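Local coordinates for NADPH Quinone Oxidoreductase (Streptococcus mutans, PDB 4F8Y), which probably catalyses the NADPH-dependent reduction of quinones through its bound FAD, and binds the quinone menadione, at residues T8-T13 / D37-H42; E18-V23 / I78-I83; F43-Q48 / P89-G94. All blocks are in the same frame, centred on the assembly; numbering follows the deposited sequence.

Interaction 1: T8-T13 / D37-H42; sequences THPNPT and DLYAEH. With FAD (flavin-adenine dinucleotide), chain E.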
loop_
_atom_site.group_PDB
_atom_site.type_symbol
_atom_site.label_atom_id
_atom_site.label_comp_id
_atom_site.label_asym_id
_atom_site.label_seq_id
_atom_site.Cartn_x
_atom_site.Cartn_y
_atom_site.Cartn_z
ATOM N N THR A 8 8.538 -6.056 -8.126
ATOM C CA THR A 8 7.472 -5.114 -8.411
ATOM C C THR A 8 8.008 -3.882 -9.131
ATOM O O THR A 8 8.562 -2.981 -8.505
ATOM C CB THR A 8 6.762 -4.667 -7.104
ATOM O OG1 THR A 8 6.276 -5.817 -6.398
ATOM C CG2 THR A 8 5.589 -3.728 -7.403
ATOM N N HIS A 9 7.850 -3.855 -10.448
ATOM C CA HIS A 9 8.101 -2.647 -11.213
ATOM C C HIS A 9 7.526 -2.782 -12.607
ATOM O O HIS A 9 7.678 -3.818 -13.238
ATOM C CB HIS A 9 9.590 -2.324 -11.284
ATOM C CG HIS A 9 9.868 -0.870 -11.507
ATOM N ND1 HIS A 9 9.617 -0.242 -12.708
ATOM C CD2 HIS A 9 10.335 0.087 -10.672
ATOM C CE1 HIS A 9 9.933 1.037 -12.607
ATOM N NE2 HIS A 9 10.373 1.261 -11.383
ATOM N N PRO A 10 6.847 -1.736 -13.093
ATOM C CA PRO A 10 6.191 -1.846 -14.399
ATOM C C PRO A 10 7.178 -1.787 -15.569
ATOM O O PRO A 10 6.805 -2.163 -16.683
ATOM C CB PRO A 10 5.260 -0.625 -14.415
ATOM C CG PRO A 10 5.910 0.342 -13.489
ATOM C CD PRO A 10 6.423 -0.520 -12.377
ATOM N N ASN A 11 8.405 -1.335 -15.309
ATOM C CA ASN A 11 9.408 -1.092 -16.351
ATOM C C ASN A 11 10.526 -2.135 -16.384
ATOM O O ASN A 11 11.378 -2.171 -15.491
ATOM C CB ASN A 11 10.012 0.301 -16.166
ATOM C CG ASN A 11 10.852 0.742 -17.351
ATOM O OD1 ASN A 11 10.825 0.125 -18.418
ATOM N ND2 ASN A 11 11.591 1.827 -17.171
ATOM N N PRO A 12 10.540 -2.977 -17.433
ATOM C CA PRO A 12 11.522 -4.061 -17.526
ATOM C C PRO A 12 12.932 -3.515 -17.658
ATOM O O PRO A 12 13.886 -4.254 -17.429
ATOM C CB PRO A 12 11.117 -4.800 -18.807
ATOM C CG PRO A 12 9.732 -4.326 -19.127
ATOM C CD PRO A 12 9.672 -2.927 -18.619
ATOM N N THR A 13 13.064 -2.241 -18.018
ATOM C CA THR A 13 14.384 -1.609 -18.110
ATOM C C THR A 13 14.657 -0.615 -16.961
ATOM O O THR A 13 15.541 0.241 -17.053
ATOM C CB THR A 13 14.637 -0.985 -19.521
ATOM O OG1 THR A 13 13.697 0.063 -19.789
ATOM C CG2 THR A 13 14.504 -2.050 -20.592
ATOM N N ASP A 37 7.261 -12.054 -10.851
ATOM C CA ASP A 37 7.122 -10.727 -11.423
ATOM C C ASP A 37 5.626 -10.393 -11.434
ATOM O O ASP A 37 4.879 -10.828 -12.325
ATOM C CB ASP A 37 7.722 -10.724 -12.833
ATOM C CG ASP A 37 7.848 -9.332 -13.427
ATOM O OD1 ASP A 37 7.043 -8.443 -13.098
ATOM O OD2 ASP A 37 8.751 -9.132 -14.257
ATOM N N LEU A 38 5.178 -9.654 -10.422
ATOM C CA LEU A 38 3.755 -9.346 -10.291
ATOM C C LEU A 38 3.206 -8.643 -11.544
ATOM O O LEU A 38 2.081 -8.912 -11.978
ATOM C CB LEU A 38 3.491 -8.516 -9.027
ATOM C CG LEU A 38 3.847 -9.168 -7.693
ATOM C CD1 LEU A 38 3.610 -8.197 -6.550
ATOM C CD2 LEU A 38 3.069 -10.452 -7.496
ATOM N N TYR A 39 4.007 -7.755 -12.131
ATOM C CA TYR A 39 3.588 -7.018 -13.325
ATOM C C TYR A 39 3.517 -7.906 -14.567
ATOM O O TYR A 39 2.588 -7.800 -15.368
ATOM C CB TYR A 39 4.503 -5.809 -13.567
ATOM C CG TYR A 39 4.020 -4.542 -12.889
ATOM C CD1 TYR A 39 3.137 -3.690 -13.535
ATOM C CD2 TYR A 39 4.437 -4.206 -11.604
ATOM C CE1 TYR A 39 2.680 -2.536 -12.926
ATOM C CE2 TYR A 39 3.992 -3.054 -10.988
ATOM C CZ TYR A 39 3.107 -2.220 -11.655
ATOM O OH TYR A 39 2.645 -1.062 -11.062
ATOM N N ALA A 40 4.508 -8.775 -14.722
ATOM C CA ALA A 40 4.525 -9.761 -15.800
ATOM C C ALA A 40 3.418 -10.797 -15.637
ATOM O O ALA A 40 2.960 -11.371 -16.624
ATOM C CB ALA A 40 5.886 -10.445 -15.872
ATOM N N GLU A 41 2.994 -11.028 -14.393
ATOM C CA GLU A 41 1.918 -11.973 -14.082
ATOM C C GLU A 41 0.539 -11.362 -14.302
ATOM O O GLU A 41 -0.470 -12.071 -14.251
ATOM C CB GLU A 41 2.033 -12.461 -12.634
ATOM C CG GLU A 41 3.251 -13.337 -12.380
ATOM C CD GLU A 41 2.937 -14.815 -12.466
ATOM O OE1 GLU A 41 2.211 -15.304 -11.584
ATOM O OE2 GLU A 41 3.419 -15.492 -13.398
ATOM N N HIS A 42 0.507 -10.055 -14.558
ATOM C CA HIS A 42 -0.741 -9.296 -14.642
ATOM C C HIS A 42 -1.552 -9.504 -13.362
ATOM O O HIS A 42 -2.785 -9.642 -13.403
ATOM C CB HIS A 42 -1.584 -9.705 -15.856
ATOM C CG HIS A 42 -0.782 -10.142 -17.045
ATOM N ND1 HIS A 42 0.011 -9.277 -17.771
ATOM C CD2 HIS A 42 -0.673 -11.351 -17.648
ATOM C CE1 HIS A 42 0.587 -9.940 -18.760
ATOM N NE2 HIS A 42 0.186 -11.198 -18.711
HETATM P PA FAD E . 14.320 4.395 -12.846
HETATM O O1A FAD E . 13.464 5.730 -13.284
HETATM O O2A FAD E . 13.930 3.260 -13.678
HETATM O O5B FAD E . 15.921 4.686 -12.987
HETATM C C5B FAD E . 16.512 5.606 -12.110
HETATM C C4B FAD E . 17.937 5.970 -12.492
HETATM O O4B FAD E . 18.909 4.871 -12.505
HETATM C C3B FAD E . 18.122 6.595 -13.934
HETATM O O3B FAD E . 18.797 7.812 -14.072
HETATM C C2B FAD E . 18.577 5.404 -14.756
HETATM O O2B FAD E . 19.021 5.645 -16.063
HETATM C C1B FAD E . 19.488 4.778 -13.775
HETATM N N9A FAD E . 19.897 3.408 -14.073
HETATM C C8A FAD E . 19.184 2.449 -14.670
HETATM N N7A FAD E . 19.963 1.306 -14.721
HETATM C C5A FAD E . 21.174 1.593 -14.134
HETATM C C6A FAD E . 22.301 0.837 -13.918
HETATM N N6A FAD E . 22.339 -0.550 -14.354
HETATM N N1A FAD E . 23.366 1.377 -13.314
HETATM C C2A FAD E . 23.342 2.671 -12.911
HETATM N N3A FAD E . 22.223 3.417 -13.126
HETATM C C4A FAD E . 21.150 2.874 -13.733
HETATM N N1 FAD E . 10.302 8.476 -3.711
HETATM C C2 FAD E . 10.392 9.303 -2.420
HETATM O O2 FAD E . 11.585 9.197 -1.716
HETATM N N3 FAD E . 9.126 9.104 -1.544
HETATM C C4 FAD E . 7.677 9.021 -2.189
HETATM O O4 FAD E . 6.736 8.423 -1.361
HETATM C C4X FAD E . 7.666 8.428 -3.616
HETATM N N5 FAD E . 6.424 8.232 -4.356
HETATM C C5X FAD E . 6.422 7.903 -5.769
HETATM C C6 FAD E . 5.168 7.640 -6.373
HETATM C C7 FAD E . 5.118 7.318 -7.700
HETATM C C7M FAD E . 3.772 7.019 -8.354
HETATM C C8 FAD E . 6.260 7.254 -8.422
HETATM C C8M FAD E . 6.210 6.889 -9.902
HETATM C C9 FAD E . 7.470 7.511 -7.833
HETATM C C9A FAD E . 7.529 7.847 -6.463
HETATM N N10 FAD E . 8.822 8.102 -5.868
HETATM C C10 FAD E . 8.973 8.430 -4.445
HETATM C "C1'" FAD E . 10.029 7.857 -6.628
HETATM C "C2'" FAD E . 10.524 6.412 -6.690
HETATM O "O2'" FAD E . 10.726 5.774 -5.453
HETATM C "C3'" FAD E . 11.673 6.251 -7.664
HETATM O "O3'" FAD E . 11.372 6.698 -8.954
HETATM C "C4'" FAD E . 12.181 4.823 -7.654
HETATM O "O4'" FAD E . 12.355 4.284 -6.382
HETATM C "C5'" FAD E . 13.409 4.616 -8.510
HETATM O "O5'" FAD E . 13.545 3.298 -8.919
HETATM P P FAD E . 13.169 3.013 -10.489
HETATM O O1P FAD E . 13.530 1.445 -10.836
HETATM O O2P FAD E . 11.758 3.312 -10.723
HETATM O O3P FAD E . 14.116 4.140 -11.234
HETATM O O HOH W 1 6.638 -6.735 -11.242
#
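Pro-10 lies against one face of the Tyr-39 ring, the two side chains running alongside each other. This is a CH-pi contact: Pro-10 CB sits 3.9 Å from the centroid of the Tyr-39 ring, 24° off the ring normal, with Pro-10 CA also above the ring. At the edge of the same ring, near its plane, comes Thr-8, whose CG2 is 4.0 Å from Tyr-39 CE2. With Thr-8 OG1 opposite the carbonyl carbon (chi1 -56°), CG2 stands opposite the backbone nitrogen, and the two branches meet different neighbours; OG1 is 3.6 Å from Leu-38 CD1.

A water joins the two backbones beside this apolar patch. It accepts from the backbone N-H groups of His-9 and Tyr-39, and its oxygen donates to Asp-37 OD1 at 2.6 Å. Asp-37 OD1 also receives the N-H of Ala-40 from above its carboxylate plane, an Asx motif; the chain makes a type I turn from Tyr-39 to His-42. The segments lie at the C-terminal ends of the adjacent parallel strands 2-7 and 32-37 of the flavodoxin-like fold, and the first carries a residue that meets the FAD diphosphate. There His-9 NE2 gives its N-H to FAD O2P at 2.6 Å, with the phosphate oxygen near the ring plane. On the other ring nitrogen, His-9 ND1 accepts from Asn-11 N at 3.1 Å, again in plane, and this pair of bonds fixes the rotation of the imidazole.

Further out, Trp-84 touches both Pro-10 and Tyr-39, and helix 90-99 supplies Ile-91 and Leu-92 against Tyr-39, Thr-8 and Leu-38. The Tyr-39 hydroxyl is hydrogen-bonded to Leu-47 O of the second subunit, whose Asn-50 ND2 bonds to Pro-10 O.

Interaction 2: E18-V23 / I78-I83; sequences EILKQV and IFIFPI. With FAD (flavin-adenine dinucleotide), chain E.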
loop_
_atom_site.group_PDB
_atom_site.type_symbol
_atom_site.label_atom_id
_atom_site.label_comp_id
_atom_site.label_asym_id
_atom_site.label_seq_id
_atom_site.Cartn_x
_atom_site.Cartn_y
_atom_site.Cartn_z
ATOM N N GLU A 18 17.250 -3.942 -12.696
ATOM C CA GLU A 18 18.681 -4.202 -12.568
ATOM C C GLU A 18 19.016 -4.805 -11.196
ATOM O O GLU A 18 19.895 -5.663 -11.085
ATOM C CB GLU A 18 19.492 -2.924 -12.818
ATOM C CG GLU A 18 20.997 -3.127 -12.739
ATOM C CD GLU A 18 21.509 -4.113 -13.764
ATOM O OE1 GLU A 18 20.941 -4.158 -14.874
ATOM O OE2 GLU A 18 22.483 -4.839 -13.468
ATOM N N ILE A 19 18.316 -4.349 -10.159
ATOM C CA ILE A 19 18.449 -4.924 -8.824
ATOM C C ILE A 19 18.019 -6.388 -8.814
ATOM O O ILE A 19 18.707 -7.234 -8.239
ATOM C CB ILE A 19 17.609 -4.159 -7.799
ATOM C CG1 ILE A 19 18.170 -2.753 -7.600
ATOM C CG2 ILE A 19 17.550 -4.922 -6.483
ATOM C CD1 ILE A 19 17.229 -1.836 -6.855
ATOM N N LEU A 20 16.886 -6.681 -9.456
ATOM C CA LEU A 20 16.404 -8.054 -9.617
ATOM C C LEU A 20 17.464 -8.922 -10.268
ATOM O O LEU A 20 17.764 -10.019 -9.798
ATOM C CB LEU A 20 15.157 -8.078 -10.492
ATOM C CG LEU A 20 14.632 -9.469 -10.850
ATOM C CD1 LEU A 20 14.217 -10.234 -9.578
ATOM C CD2 LEU A 20 13.477 -9.384 -11.862
ATOM N N LYS A 21 18.027 -8.420 -11.361
ATOM C CA LYS A 21 19.071 -9.121 -12.099
ATOM C C LYS A 21 20.288 -9.420 -11.202
ATOM O O LYS A 21 20.831 -10.522 -11.232
ATOM C CB LYS A 21 19.464 -8.292 -13.332
ATOM C CG LYS A 21 20.016 -9.083 -14.497
ATOM C CD LYS A 21 21.436 -9.549 -14.219
ATOM N N GLN A 22 20.701 -8.435 -10.404
ATOM C CA GLN A 22 21.795 -8.604 -9.451
ATOM C C GLN A 22 21.513 -9.696 -8.416
ATOM O O GLN A 22 22.407 -10.459 -8.038
ATOM C CB GLN A 22 22.075 -7.286 -8.726
ATOM C CG GLN A 22 22.501 -6.161 -9.639
ATOM C CD GLN A 22 23.796 -6.462 -10.343
ATOM O OE1 GLN A 22 24.770 -6.894 -9.721
ATOM N NE2 GLN A 22 23.820 -6.238 -11.650
ATOM N N VAL A 23 20.273 -9.754 -7.943
ATOM C CA VAL A 23 19.870 -10.759 -6.963
ATOM C C VAL A 23 19.835 -12.164 -7.582
ATOM O O VAL A 23 20.447 -13.108 -7.062
ATOM C CB VAL A 23 18.509 -10.414 -6.323
ATOM C CG1 VAL A 23 18.050 -11.551 -5.396
ATOM C CG2 VAL A 23 18.596 -9.087 -5.575
ATOM N N ILE A 78 12.556 -12.504 -0.938
ATOM C CA ILE A 78 13.196 -11.222 -1.193
ATOM C C ILE A 78 12.171 -10.312 -1.864
ATOM O O ILE A 78 11.647 -10.655 -2.920
ATOM C CB ILE A 78 14.450 -11.373 -2.086
ATOM C CG1 ILE A 78 15.417 -12.400 -1.480
ATOM C CG2 ILE A 78 15.114 -10.024 -2.289
ATOM C CD1 ILE A 78 16.573 -12.815 -2.402
ATOM N N PHE A 79 11.860 -9.179 -1.240
ATOM C CA PHE A 79 10.946 -8.206 -1.840
ATOM C C PHE A 79 11.720 -7.050 -2.485
ATOM O O PHE A 79 12.502 -6.373 -1.817
ATOM C CB PHE A 79 9.963 -7.662 -0.803
ATOM C CG PHE A 79 8.991 -8.690 -0.277
ATOM C CD1 PHE A 79 7.767 -8.896 -0.899
ATOM C CD2 PHE A 79 9.298 -9.446 0.839
ATOM C CE1 PHE A 79 6.867 -9.840 -0.409
ATOM C CE2 PHE A 79 8.402 -10.395 1.331
ATOM C CZ PHE A 79 7.190 -10.586 0.705
ATOM N N ILE A 80 11.500 -6.836 -3.782
ATOM C CA ILE A 80 12.135 -5.731 -4.507
ATOM C C ILE A 80 11.090 -4.761 -5.064
ATOM O O ILE A 80 10.281 -5.138 -5.911
ATOM C CB ILE A 80 13.007 -6.248 -5.685
ATOM C CG1 ILE A 80 14.114 -7.175 -5.176
ATOM C CG2 ILE A 80 13.591 -5.069 -6.487
ATOM C CD1 ILE A 80 14.847 -7.902 -6.281
ATOM N N PHE A 81 11.112 -3.509 -4.608
ATOM C CA PHE A 81 10.141 -2.519 -5.086
ATOM C C PHE A 81 10.564 -1.057 -4.898
ATOM O O PHE A 81 11.331 -0.747 -3.979
ATOM C CB PHE A 81 8.752 -2.761 -4.452
ATOM C CG PHE A 81 8.732 -2.680 -2.944
ATOM C CD1 PHE A 81 8.501 -1.475 -2.302
ATOM C CD2 PHE A 81 8.918 -3.815 -2.171
ATOM C CE1 PHE A 81 8.477 -1.405 -0.912
ATOM C CE2 PHE A 81 8.888 -3.750 -0.785
ATOM C CZ PHE A 81 8.670 -2.544 -0.155
ATOM N N PRO A 82 10.059 -0.156 -5.775
ATOM C CA PRO A 82 10.209 1.288 -5.545
ATOM C C PRO A 82 9.223 1.744 -4.481
ATOM O O PRO A 82 8.121 1.199 -4.395
ATOM C CB PRO A 82 9.800 1.926 -6.884
ATOM C CG PRO A 82 9.256 0.836 -7.740
ATOM C CD PRO A 82 9.228 -0.448 -6.957
ATOM N N ILE A 83 9.613 2.731 -3.685
ATOM C CA ILE A 83 8.674 3.388 -2.794
ATOM C C ILE A 83 7.740 4.276 -3.622
ATOM O O ILE A 83 8.205 5.183 -4.317
ATOM C CB ILE A 83 9.404 4.248 -1.744
ATOM C CG1 ILE A 83 10.141 3.352 -0.750
ATOM C CG2 ILE A 83 8.422 5.144 -1.002
ATOM C CD1 ILE A 83 9.260 2.288 -0.124
HETATM P PA FAD E . 14.320 4.395 -12.846
HETATM O O1A FAD E . 13.464 5.730 -13.284
HETATM O O2A FAD E . 13.930 3.260 -13.678
HETATM O O5B FAD E . 15.921 4.686 -12.987
HETATM C C5B FAD E . 16.512 5.606 -12.110
HETATM C C4B FAD E . 17.937 5.970 -12.492
HETATM O O4B FAD E . 18.909 4.871 -12.505
HETATM C C3B FAD E . 18.122 6.595 -13.934
HETATM O O3B FAD E . 18.797 7.812 -14.072
HETATM C C2B FAD E . 18.577 5.404 -14.756
HETATM O O2B FAD E . 19.021 5.645 -16.063
HETATM C C1B FAD E . 19.488 4.778 -13.775
HETATM N N9A FAD E . 19.897 3.408 -14.073
HETATM C C8A FAD E . 19.184 2.449 -14.670
HETATM N N7A FAD E . 19.963 1.306 -14.721
HETATM C C5A FAD E . 21.174 1.593 -14.134
HETATM C C6A FAD E . 22.301 0.837 -13.918
HETATM N N6A FAD E . 22.339 -0.550 -14.354
HETATM N N1A FAD E . 23.366 1.377 -13.314
HETATM C C2A FAD E . 23.342 2.671 -12.911
HETATM N N3A FAD E . 22.223 3.417 -13.126
HETATM C C4A FAD E . 21.150 2.874 -13.733
HETATM N N1 FAD E . 10.302 8.476 -3.711
HETATM C C2 FAD E . 10.392 9.303 -2.420
HETATM O O2 FAD E . 11.585 9.197 -1.716
HETATM N N3 FAD E . 9.126 9.104 -1.544
HETATM C C4 FAD E . 7.677 9.021 -2.189
HETATM O O4 FAD E . 6.736 8.423 -1.361
HETATM C C4X FAD E . 7.666 8.428 -3.616
HETATM N N5 FAD E . 6.424 8.232 -4.356
HETATM C C5X FAD E . 6.422 7.903 -5.769
HETATM C C6 FAD E . 5.168 7.640 -6.373
HETATM C C7 FAD E . 5.118 7.318 -7.700
HETATM C C7M FAD E . 3.772 7.019 -8.354
HETATM C C8 FAD E . 6.260 7.254 -8.422
HETATM C C8M FAD E . 6.210 6.889 -9.902
HETATM C C9 FAD E . 7.470 7.511 -7.833
HETATM C C9A FAD E . 7.529 7.847 -6.463
HETATM N N10 FAD E . 8.822 8.102 -5.868
HETATM C C10 FAD E . 8.973 8.430 -4.445
HETATM C "C1'" FAD E . 10.029 7.857 -6.628
HETATM C "C2'" FAD E . 10.524 6.412 -6.690
HETATM O "O2'" FAD E . 10.726 5.774 -5.453
HETATM C "C3'" FAD E . 11.673 6.251 -7.664
HETATM O "O3'" FAD E . 11.372 6.698 -8.954
HETATM C "C4'" FAD E . 12.181 4.823 -7.654
HETATM O "O4'" FAD E . 12.355 4.284 -6.382
HETATM C "C5'" FAD E . 13.409 4.616 -8.510
HETATM O "O5'" FAD E . 13.545 3.298 -8.919
HETATM P P FAD E . 13.169 3.013 -10.489
HETATM O O1P FAD E . 13.530 1.445 -10.836
HETATM O O2P FAD E . 11.758 3.312 -10.723
HETATM O O3P FAD E . 14.116 4.140 -11.234
#
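Val-23 and Ile-78 reach toward each other tip to tip, Val-23 CG1 meeting Ile-78 CD1 at 3.6 Å. Two residues along the strand, on the same face, Ile-80 is placed quite differently. Its CG1 stands opposite its carbonyl carbon (chi1 -60°) and the chain continues extended, which carries CD1 onto the helix backbone, 3.7 Å from Leu-20 CA. The Leu-20 side chain crosses that of Ile-80 at about a right angle, its CD1 coming within 4.1 Å of Ile-80 CD1. Val-23 and Ile-19 each run past Ile-80, pointing the other way from it: Val-23 CG2 lies 4.0 Å from Ile-80 CD1, and Ile-19 CG2 is 4.0 Å from Ile-80 CG2. Ile-80 thus wedges among three helix residues, touched through both of its branches, and the interface is wholly aliphatic.

The axes of helix 18-23 and strand 78-82 are nearly antiparallel, at 161°, and approach to 9.3 Å, as expected for a helix lying on a parallel sheet in a flavodoxin-like fold. At the end of the strand the chain turns to the cofactor, where Ile-83 O accepts from FAD O2' at 2.8 Å and Pro-82 CB packs on the ribityl chain. On the helix, the side chain of Glu-18 lies beside the adenine amino group. Gln-22 NE2 donates to Glu-18 OE2 at 2.7 Å, meeting it on the anti side and close to the carboxylate plane.

Helix 15-26 also rests on strand 2-7, where Leu-20 touches Ile-5 and Tyr-7, while Val-23 and Gln-22 meet helix 171-186 through Val-181 and Ala-182. Strand 76-82 is hydrogen-bonded between strands 2-7 and 120-127, and Phe-81 turns to the sheet face away from helix 15-26, against Pro-89.

Interaction 3: F43-Q48 / P89-G94; sequences FDPVLQ and PAILKG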
loop_
_atom_site.group_PDB
_atom_site.type_symbol
_atom_site.label_atom_id
_atom_site.label_comp_id
_atom_site.label_asym_id
_atom_site.label_seq_id
_atom_site.Cartn_x
_atom_site.Cartn_y
_atom_site.Cartn_z
ATOM N N PHE A 43 -0.854 -9.533 -12.229
ATOM C CA PHE A 43 -1.487 -9.771 -10.935
ATOM C C PHE A 43 -2.610 -8.770 -10.666
ATOM O O PHE A 43 -2.437 -7.554 -10.817
ATOM C CB PHE A 43 -0.456 -9.739 -9.804
ATOM C CG PHE A 43 -1.004 -10.171 -8.473
ATOM C CD1 PHE A 43 -1.201 -11.510 -8.194
ATOM C CD2 PHE A 43 -1.316 -9.237 -7.496
ATOM C CE1 PHE A 43 -1.715 -11.914 -6.962
ATOM C CE2 PHE A 43 -1.828 -9.629 -6.272
ATOM C CZ PHE A 43 -2.026 -10.969 -6.002
ATOM N N ASP A 44 -3.766 -9.310 -10.286
ATOM C CA ASP A 44 -4.929 -8.522 -9.892
ATOM C C ASP A 44 -4.875 -8.281 -8.380
ATOM O O ASP A 44 -5.157 -9.193 -7.596
ATOM C CB ASP A 44 -6.208 -9.276 -10.285
ATOM C CG ASP A 44 -7.482 -8.481 -10.017
ATOM O OD1 ASP A 44 -7.410 -7.363 -9.458
ATOM O OD2 ASP A 44 -8.570 -8.990 -10.361
ATOM N N PRO A 45 -4.509 -7.049 -7.967
ATOM C CA PRO A 45 -4.312 -6.739 -6.551
ATOM C C PRO A 45 -5.600 -6.385 -5.803
ATOM O O PRO A 45 -5.513 -6.017 -4.631
ATOM C CB PRO A 45 -3.400 -5.514 -6.603
ATOM C CG PRO A 45 -3.793 -4.809 -7.851
ATOM C CD PRO A 45 -4.255 -5.871 -8.823
ATOM N N VAL A 46 -6.760 -6.494 -6.451
ATOM C CA VAL A 46 -8.030 -6.070 -5.834
ATOM C C VAL A 46 -8.740 -7.188 -5.049
ATOM O O VAL A 46 -9.365 -8.068 -5.631
ATOM C CB VAL A 46 -9.005 -5.438 -6.869
ATOM C CG1 VAL A 46 -10.266 -4.932 -6.179
ATOM C CG2 VAL A 46 -8.336 -4.304 -7.624
ATOM N N LEU A 47 -8.632 -7.135 -3.726
ATOM C CA LEU A 47 -9.250 -8.123 -2.844
ATOM C C LEU A 47 -10.777 -7.984 -2.823
ATOM O O LEU A 47 -11.319 -6.918 -2.500
ATOM C CB LEU A 47 -8.678 -7.983 -1.421
ATOM C CG LEU A 47 -9.177 -8.870 -0.270
ATOM C CD1 LEU A 47 -8.667 -10.298 -0.399
ATOM C CD2 LEU A 47 -8.752 -8.278 1.069
ATOM N N GLN A 48 -11.472 -9.067 -3.155
ATOM C CA GLN A 48 -12.929 -9.052 -3.191
ATOM C C GLN A 48 -13.511 -9.925 -2.093
ATOM O O GLN A 48 -13.090 -11.061 -1.904
ATOM C CB GLN A 48 -13.440 -9.548 -4.545
ATOM C CG GLN A 48 -12.968 -8.732 -5.723
ATOM C CD GLN A 48 -13.686 -7.402 -5.829
ATOM O OE1 GLN A 48 -14.616 -7.121 -5.069
ATOM N NE2 GLN A 48 -13.262 -6.575 -6.778
ATOM N N PRO A 89 3.959 -0.243 -3.966
ATOM C CA PRO A 89 3.095 -0.013 -5.127
ATOM C C PRO A 89 1.774 -0.759 -4.940
ATOM O O PRO A 89 1.759 -1.823 -4.319
ATOM C CB PRO A 89 3.898 -0.621 -6.283
ATOM C CG PRO A 89 5.308 -0.478 -5.865
ATOM C CD PRO A 89 5.323 -0.640 -4.363
ATOM N N ALA A 90 0.685 -0.200 -5.460
ATOM C CA ALA A 90 -0.633 -0.798 -5.309
ATOM C C ALA A 90 -0.665 -2.303 -5.597
ATOM O O ALA A 90 -1.322 -3.050 -4.863
ATOM C CB ALA A 90 -1.652 -0.070 -6.177
ATOM N N ILE A 91 0.024 -2.745 -6.658
ATOM C CA ILE A 91 -0.031 -4.154 -7.077
ATOM C C ILE A 91 0.614 -5.094 -6.057
ATOM O O ILE A 91 0.165 -6.227 -5.876
ATOM C CB ILE A 91 0.600 -4.379 -8.474
ATOM C CG1 ILE A 91 0.142 -5.723 -9.065
ATOM C CG2 ILE A 91 2.113 -4.305 -8.393
ATOM C CD1 ILE A 91 0.513 -5.922 -10.530
ATOM N N LEU A 92 1.666 -4.623 -5.389
ATOM C CA LEU A 92 2.299 -5.403 -4.324
ATOM C C LEU A 92 1.484 -5.335 -3.030
ATOM O O LEU A 92 1.391 -6.334 -2.306
ATOM C CB LEU A 92 3.741 -4.952 -4.062
ATOM C CG LEU A 92 4.401 -5.635 -2.855
ATOM C CD1 LEU A 92 4.695 -7.103 -3.146
ATOM C CD2 LEU A 92 5.663 -4.906 -2.408
ATOM N N LYS A 93 0.908 -4.164 -2.733
ATOM C CA LYS A 93 0.008 -4.027 -1.582
ATOM C C LYS A 93 -1.174 -5.005 -1.693
ATOM O O LYS A 93 -1.586 -5.614 -0.709
ATOM C CB LYS A 93 -0.476 -2.585 -1.437
ATOM C CG LYS A 93 -1.501 -2.351 -0.328
ATOM C CD LYS A 93 -1.080 -2.998 0.984
ATOM C CE LYS A 93 -1.894 -2.471 2.151
ATOM N NZ LYS A 93 -3.347 -2.783 2.035
ATOM N N GLY A 94 -1.698 -5.169 -2.902
ATOM C CA GLY A 94 -2.745 -6.135 -3.156
ATOM C C GLY A 94 -2.258 -7.572 -3.097
ATOM O O GLY A 94 -3.039 -8.480 -2.795
#
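The carbonyl oxygen of Ala-90 accepts the helical N-H of Gly-94 at 2.9 Å (Gly-94 N to Ala-90 O) and has the ring of Pro-45 against it, with Pro-45 CB 3.7 Å from that Ala-90 O. The contact presses the loop that follows strand 32-37 onto the first turn of helix 90-99, which begins right after Pro-89 at its N-cap, in the flavodoxin-like fold. Backbones come very near here: Gly-94, without a side chain, lets Pro-45 lie directly on the helix, and their CA atoms are 3.8 Å apart. Gly-94 CA makes a CA-H...O contact with Pro-45 O at 3.1 Å, bent to 126° at the hydrogen.

Ile-91 fills the other part of the interface. With CG1 turned opposite the backbone nitrogen (chi1 -162°) and the chain extended beyond, its CD1 reaches Phe-43 O at 3.4 Å and also touches Phe-43 CB. The two side chains cross obliquely, and the phenyl ring brings its edge, not its face, to Gly-94. The same ring packs edge-to-face with Tyr-67.

An Asx turn shapes the loop: Asp-44 OD1 takes the N-H of Val-46 from above its carboxylate plane, at 3.2 Å from Val-46 N. The second subunit borders the contact, its Val-46 packing on Pro-45 and its Asp-97 OD2 bonding to Ala-90 N. Phe-43 CE2 stops 3.8 Å from the carbonyl carbon of Gly-94.

From the N terminus, the loop 8-13 leaves strand 2-7, helix 15-26 follows with segment 18-23, and interaction 1 closes when the chain, having passed through strand 32-37, returns at 37-42. Interaction 2 opens between the two segments of interaction 1, on helix 15-26, and closes only at strand 76-82, so the two cross. Interaction 3 opens directly after interaction 1 has closed, with 43-48, and ends on helix 90-99; it crosses interaction 2. Interactions 1 and 2 share FAD, and interactions 1 and 3 both border the second subunit; Leu-47 of interaction 3 also touches an FAD. Phe-81 meeting Leu-92 ties the central strand to helix 90-99, and a probable hydrogen bond between Leu-38 O and Phe-43 N joins interactions 1 and 3.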